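Local coordinates for venom allergen-like (VAL) 4 protein (Schistosoma mansoni, PDB 4P27) that is a secreted SCP/TAPS (CAP superfamily) protein of the blood fluke that binds lipids although it lacks the prototypical CAP motifs, at residues A87-D90 / W91-Y95; Y112-M115 / V116-T119. All coordinates share one frame; numbering follows the deposited sequence.

Contact 1: residues A87-D90 / W91-Y95; sequences AMKD and WLEEY
A Met-aromatic contact between Met88 and Trp91, one helical turn apart on helix 84-93, marks the inner side of this helix in the CAP fold, where it packs against strands 75-81 and 133-141 and against helix 6-22. The methyl CE of Met88 lies over one face of the Trp91 six-membered ring, 3.8 Å from its centroid and 25° off the normal, in a CH-pi contact; SD stands obliquely at 4.7 Å from the same centroid. Bends at chi2 (-50°) and chi3 (96°) fold the methionine chain back until its methyl reaches the ring, and the two side chains run alongside each other in the same direction. Ala87 O shares that face, near the pyrrole part of the indole, and also accepts a hydrogen bond from Trp91 N at 2.9 Å. The next bond of the same turn runs from Leu92 N to Met88 O, before the chain tightens into a 3-10 segment at 94-95. The indole NE1 donates to Leu78 O, a backbone oxygen of the neighbouring strand, so this buried N-H is satisfied and the bond helps to fix the rotation of the indole. Met88 also touches Phe14 and His15 of helix 6-22. On the outer side, Lys89 and Glu93 form a loose pair of opposite charges: Lys89 CE lies 3.2 Å from Glu93 OE2, but Lys89 NZ is 4.1 Å from that oxygen.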
loop_
_atom_site.group_PDB
_atom_site.type_symbol
_atom_site.label_atom_id
_atom_site.label_comp_id
_atom_site.label_asym_id
_atom_site.label_seq_id
_atom_site.Cartn_x
_atom_site.Cartn_y
_atom_site.Cartn_z
ATOM N N ALA A 87 1.885 9.106 7.401
ATOM C CA ALA A 87 1.094 8.550 6.311
ATOM C C ALA A 87 1.132 6.983 6.367
ATOM O O ALA A 87 0.063 6.338 6.377
ATOM C CB ALA A 87 1.618 9.064 5.004
ATOM N N MET A 88 2.328 6.390 6.521
ATOM C CA MET A 88 2.507 4.924 6.423
ATOM C C MET A 88 1.727 4.291 7.544
ATOM O O MET A 88 1.037 3.279 7.353
ATOM C CB MET A 88 3.974 4.472 6.520
ATOM C CG MET A 88 4.910 4.847 5.366
ATOM S SD MET A 88 4.139 4.375 3.780
ATOM C CE MET A 88 3.330 5.840 3.123
ATOM N N LYS A 89 1.803 4.919 8.715
ATOM C CA LYS A 89 1.198 4.397 9.910
ATOM C C LYS A 89 -0.330 4.534 9.841
ATOM O O LYS A 89 -1.067 3.659 10.289
ATOM C CB LYS A 89 1.693 5.201 11.106
ATOM C CG LYS A 89 1.593 4.397 12.381
ATOM C CD LYS A 89 1.265 5.230 13.624
ATOM C CE LYS A 89 1.506 4.342 14.852
ATOM N NZ LYS A 89 1.755 5.071 16.125
ATOM N N ASP A 90 -0.802 5.653 9.312
ATOM C CA ASP A 90 -2.211 5.774 9.038
ATOM C C ASP A 90 -2.761 4.653 8.092
ATOM O O ASP A 90 -3.833 4.047 8.334
ATOM C CB ASP A 90 -2.471 7.127 8.425
ATOM C CG ASP A 90 -3.915 7.335 8.100
ATOM O OD1 ASP A 90 -4.724 7.222 9.013
ATOM O OD2 ASP A 90 -4.278 7.620 6.943
ATOM N N TRP A 91 -2.054 4.397 6.995
ATOM C CA TRP A 91 -2.494 3.322 6.101
ATOM C C TRP A 91 -2.503 1.988 6.863
ATOM O O TRP A 91 -3.473 1.211 6.802
ATOM C CB TRP A 91 -1.522 3.199 4.906
ATOM C CG TRP A 91 -1.593 4.301 3.932
ATOM C CD1 TRP A 91 -2.462 5.327 3.906
ATOM C CD2 TRP A 91 -0.697 4.475 2.822
ATOM N NE1 TRP A 91 -2.162 6.193 2.815
ATOM C CE2 TRP A 91 -1.077 5.637 2.145
ATOM C CE3 TRP A 91 0.396 3.704 2.312
ATOM C CZ2 TRP A 91 -0.397 6.086 1.010
ATOM C CZ3 TRP A 91 1.042 4.174 1.222
ATOM C CH2 TRP A 91 0.674 5.349 0.590
ATOM N N LEU A 92 -1.404 1.675 7.542
ATOM C CA LEU A 92 -1.306 0.395 8.269
ATOM C C LEU A 92 -2.462 0.149 9.283
ATOM O O LEU A 92 -3.062 -0.929 9.337
ATOM C CB LEU A 92 0.097 0.316 8.975
ATOM C CG LEU A 92 0.215 -0.806 10.043
ATOM C CD1 LEU A 92 0.110 -2.182 9.401
ATOM C CD2 LEU A 92 1.553 -0.697 10.800
ATOM N N GLU A 93 -2.779 1.158 10.082
ATOM C CA GLU A 93 -3.617 0.936 11.258
ATOM C C GLU A 93 -5.056 0.821 10.853
ATOM O O GLU A 93 -5.893 0.554 11.695
ATOM C CB GLU A 93 -3.519 2.094 12.228
ATOM C CG GLU A 93 -2.097 2.505 12.400
ATOM C CD GLU A 93 -1.662 2.393 13.798
ATOM O OE1 GLU A 93 -1.423 1.270 14.231
ATOM O OE2 GLU A 93 -1.586 3.440 14.434
ATOM N N GLU A 94 -5.340 0.993 9.575
ATOM C CA GLU A 94 -6.602 0.555 9.085
ATOM C C GLU A 94 -6.840 -0.907 9.316
ATOM O O GLU A 94 -7.973 -1.344 9.129
ATOM C CB GLU A 94 -6.714 0.798 7.586
ATOM C CG GLU A 94 -6.686 2.252 7.220
ATOM C CD GLU A 94 -6.910 2.417 5.738
ATOM O OE1 GLU A 94 -7.026 1.405 4.977
ATOM O OE2 GLU A 94 -6.952 3.558 5.326
ATOM N N TYR A 95 -5.813 -1.681 9.704
ATOM C CA TYR A 95 -6.069 -3.057 10.088
ATOM C C TYR A 95 -7.071 -3.183 11.270
ATOM O O TYR A 95 -7.698 -4.228 11.421
ATOM C CB TYR A 95 -4.750 -3.804 10.431
ATOM C CG TYR A 95 -4.139 -3.478 11.782
ATOM C CD1 TYR A 95 -4.712 -3.950 12.975
ATOM C CD2 TYR A 95 -2.952 -2.742 11.863
ATOM C CE1 TYR A 95 -4.114 -3.689 14.206
ATOM C CE2 TYR A 95 -2.373 -2.438 13.075
ATOM C CZ TYR A 95 -2.943 -2.931 14.242
ATOM O OH TYR A 95 -2.320 -2.645 15.442
#

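Contact 2: residues Y112-M115 / V116-T119; sequences YKQM and VWNT. With NAG (2-acetamido-2-deoxy-beta-D-glucopyranose), chain B.
The C-terminal end of helix 110-115 and the loop that carries the N-linked glycan meet here, ahead of strand 122-130 of the CAP sheet. Val116, the first residue to leave helical geometry, bends back on Tyr112 one turn earlier: its CG2 lies over one face of the phenol ring, 4.1 Å from the centroid and 25° off the normal, a CH-pi contact displaced toward the rim, with Tyr112 CZ nearest at 3.7 Å. The valine CG1 reaches the CE1 corner, so both branches of the isopropyl group touch the ring. With CG opposite the backbone N (chi1 169°), the tyrosine swings its ring along the helix toward Val116. Backbone bonds close the turn: Val116 N donates to Tyr112 O at 3.1 Å and weakly to Lys113 O, while Trp117 N reaches Gln114 O in a weak bond of 3.3 Å. The Trp117 indole meets the helix end by its edge, CE3 lying 3.6 Å from Lys113 O, which is near the plane of the ring. The Gln114 side chain crosses Trp117 at about a right angle, Gln114 NE2 lying 3.7 Å from Trp117 CB and the amide plane turned 62° from the indole; the amide oxygen OE1 accepts a hydrogen bond from Asp144 N. From helix 6-22, Arg19 NH2 bonds to both Met115 O and Trp117 O, spanning the point where the helix gives way to loop. Asn118 ND2 is joined covalently to NAG C1, and Asn35 ND2 adds a hydrogen bond to the sugar. The N-glycosidic link uses up one N-H of the amide, and the backbone bonds of Asn118 with Thr37 and Pro149 probably keep the attachment point in place.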
loop_
_atom_site.group_PDB
_atom_site.type_symbol
_atom_site.label_atom_id
_atom_site.label_comp_id
_atom_site.label_asym_id
_atom_site.label_seq_id
_atom_site.Cartn_x
_atom_site.Cartn_y
_atom_site.Cartn_z
ATOM N N TYR A 112 -4.645 -0.447 3.982
ATOM C CA TYR A 112 -4.123 -1.661 4.625
ATOM C C TYR A 112 -4.197 -2.915 3.736
ATOM O O TYR A 112 -3.190 -3.649 3.527
ATOM C CB TYR A 112 -4.856 -1.889 5.983
ATOM C CG TYR A 112 -4.516 -3.266 6.519
ATOM C CD1 TYR A 112 -3.253 -3.541 7.002
ATOM C CD2 TYR A 112 -5.444 -4.325 6.415
ATOM C CE1 TYR A 112 -2.925 -4.835 7.446
ATOM C CE2 TYR A 112 -5.135 -5.607 6.876
ATOM C CZ TYR A 112 -3.858 -5.844 7.355
ATOM O OH TYR A 112 -3.482 -7.072 7.778
ATOM N N LYS A 113 -5.382 -3.188 3.137
ATOM C CA LYS A 113 -5.517 -4.358 2.303
ATOM C C LYS A 113 -4.564 -4.386 1.098
ATOM O O LYS A 113 -4.020 -5.431 0.770
ATOM C CB LYS A 113 -6.985 -4.582 1.787
ATOM C CG LYS A 113 -8.014 -4.912 2.876
ATOM C CD LYS A 113 -9.427 -5.049 2.251
ATOM C CE LYS A 113 -9.568 -6.376 1.508
ATOM N NZ LYS A 113 -11.015 -6.545 1.044
ATOM N N GLN A 114 -4.382 -3.243 0.455
ATOM C CA GLN A 114 -3.458 -3.141 -0.635
ATOM C C GLN A 114 -2.012 -3.396 -0.141
ATOM O O GLN A 114 -1.230 -4.015 -0.872
ATOM C CB GLN A 114 -3.534 -1.742 -1.271
ATOM C CG GLN A 114 -2.525 -1.582 -2.399
ATOM C CD GLN A 114 -2.836 -2.556 -3.597
ATOM O OE1 GLN A 114 -3.652 -2.224 -4.452
ATOM N NE2 GLN A 114 -2.135 -3.684 -3.688
ATOM N N MET A 115 -1.663 -2.895 1.063
ATOM C CA MET A 115 -0.270 -3.115 1.561
ATOM C C MET A 115 0.010 -4.581 1.817
ATOM O O MET A 115 1.111 -4.999 1.634
ATOM C CB MET A 115 -0.002 -2.354 2.879
ATOM C CG MET A 115 0.086 -0.802 2.656
ATOM S SD MET A 115 0.388 0.018 4.264
ATOM C CE MET A 115 2.040 -0.408 4.499
ATOM N N VAL A 116 -0.985 -5.378 2.215
ATOM C CA VAL A 116 -0.733 -6.798 2.488
ATOM C C VAL A 116 -1.266 -7.732 1.380
ATOM O O VAL A 116 -1.388 -8.918 1.583
ATOM C CB VAL A 116 -1.276 -7.262 3.864
ATOM C CG1 VAL A 116 -0.508 -6.586 5.031
ATOM C CG2 VAL A 116 -2.809 -7.096 4.001
ATOM N N TRP A 117 -1.427 -7.177 0.187
ATOM C CA TRP A 117 -2.055 -7.889 -0.917
ATOM C C TRP A 117 -1.086 -8.899 -1.411
ATOM O O TRP A 117 0.066 -8.582 -1.813
ATOM C CB TRP A 117 -2.532 -6.930 -2.040
ATOM C CG TRP A 117 -3.472 -7.694 -2.934
ATOM C CD1 TRP A 117 -3.172 -8.306 -4.143
ATOM C CD2 TRP A 117 -4.852 -7.944 -2.668
ATOM N NE1 TRP A 117 -4.329 -8.960 -4.643
ATOM C CE2 TRP A 117 -5.362 -8.745 -3.749
ATOM C CE3 TRP A 117 -5.718 -7.589 -1.602
ATOM C CZ2 TRP A 117 -6.710 -9.188 -3.795
ATOM C CZ3 TRP A 117 -7.077 -8.005 -1.684
ATOM C CH2 TRP A 117 -7.519 -8.795 -2.776
ATOM N N ASN A 118 -1.496 -10.156 -1.359
ATOM C CA ASN A 118 -0.497 -11.232 -1.618
ATOM C C ASN A 118 0.041 -11.327 -3.058
ATOM O O ASN A 118 1.215 -11.682 -3.244
ATOM C CB ASN A 118 -1.040 -12.596 -1.159
ATOM C CG ASN A 118 -2.140 -13.112 -2.081
ATOM O OD1 ASN A 118 -2.874 -12.328 -2.750
ATOM N ND2 ASN A 118 -2.314 -14.424 -2.075
ATOM N N THR A 119 -0.763 -11.004 -4.085
ATOM C CA THR A 119 -0.215 -11.123 -5.485
ATOM C C THR A 119 0.531 -9.878 -5.956
ATOM O O THR A 119 1.174 -9.882 -6.998
ATOM C CB THR A 119 -1.315 -11.319 -6.543
ATOM O OG1 THR A 119 -2.358 -10.382 -6.327
ATOM C CG2 THR A 119 -1.986 -12.789 -6.417
HETATM C C1 NAG B . -3.099 -15.220 -2.865
HETATM C C2 NAG B . -2.513 -16.544 -3.384
HETATM C C3 NAG B . -3.531 -17.416 -4.050
HETATM C C4 NAG B . -4.705 -17.560 -3.123
HETATM C C5 NAG B . -5.293 -16.189 -2.873
HETATM C C6 NAG B . -6.567 -16.350 -2.090
HETATM C C7 NAG B . -0.251 -16.110 -3.945
HETATM C C8 NAG B . 0.734 -15.795 -5.002
HETATM N N2 NAG B . -1.466 -16.358 -4.338
HETATM O O3 NAG B . -2.943 -18.677 -4.339
HETATM O O4 NAG B . -5.658 -18.387 -3.717
HETATM O O5 NAG B . -4.335 -15.392 -2.202
HETATM O O6 NAG B . -7.111 -15.106 -1.722
HETATM O O7 NAG B . 0.083 -16.106 -2.800
#

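How the contacts relate
Contact 1 comes first along the chain, on helix 84-93, and contact 2 follows at the end of helix 110-115; their centres are about 12 Å apart, and both belong to the CAP domain. The intervening chain includes the small antiparallel pair of strands 98-99 and 104-105. The two regions touch directly: Glu94 OE1 probably accepts a hydrogen bond from Tyr112 N at 3.2 Å, and Tyr112 packs against Trp91 O, Leu92 O and Tyr95 CB. These meetings at Tyr112 bring the consecutive helices together, both against helix 6-22 and strand 75-81, with Phe14 and Asn77 touched from each. Contact 2 itself runs into the glycan-bearing loop, which leads on to strand 122-130.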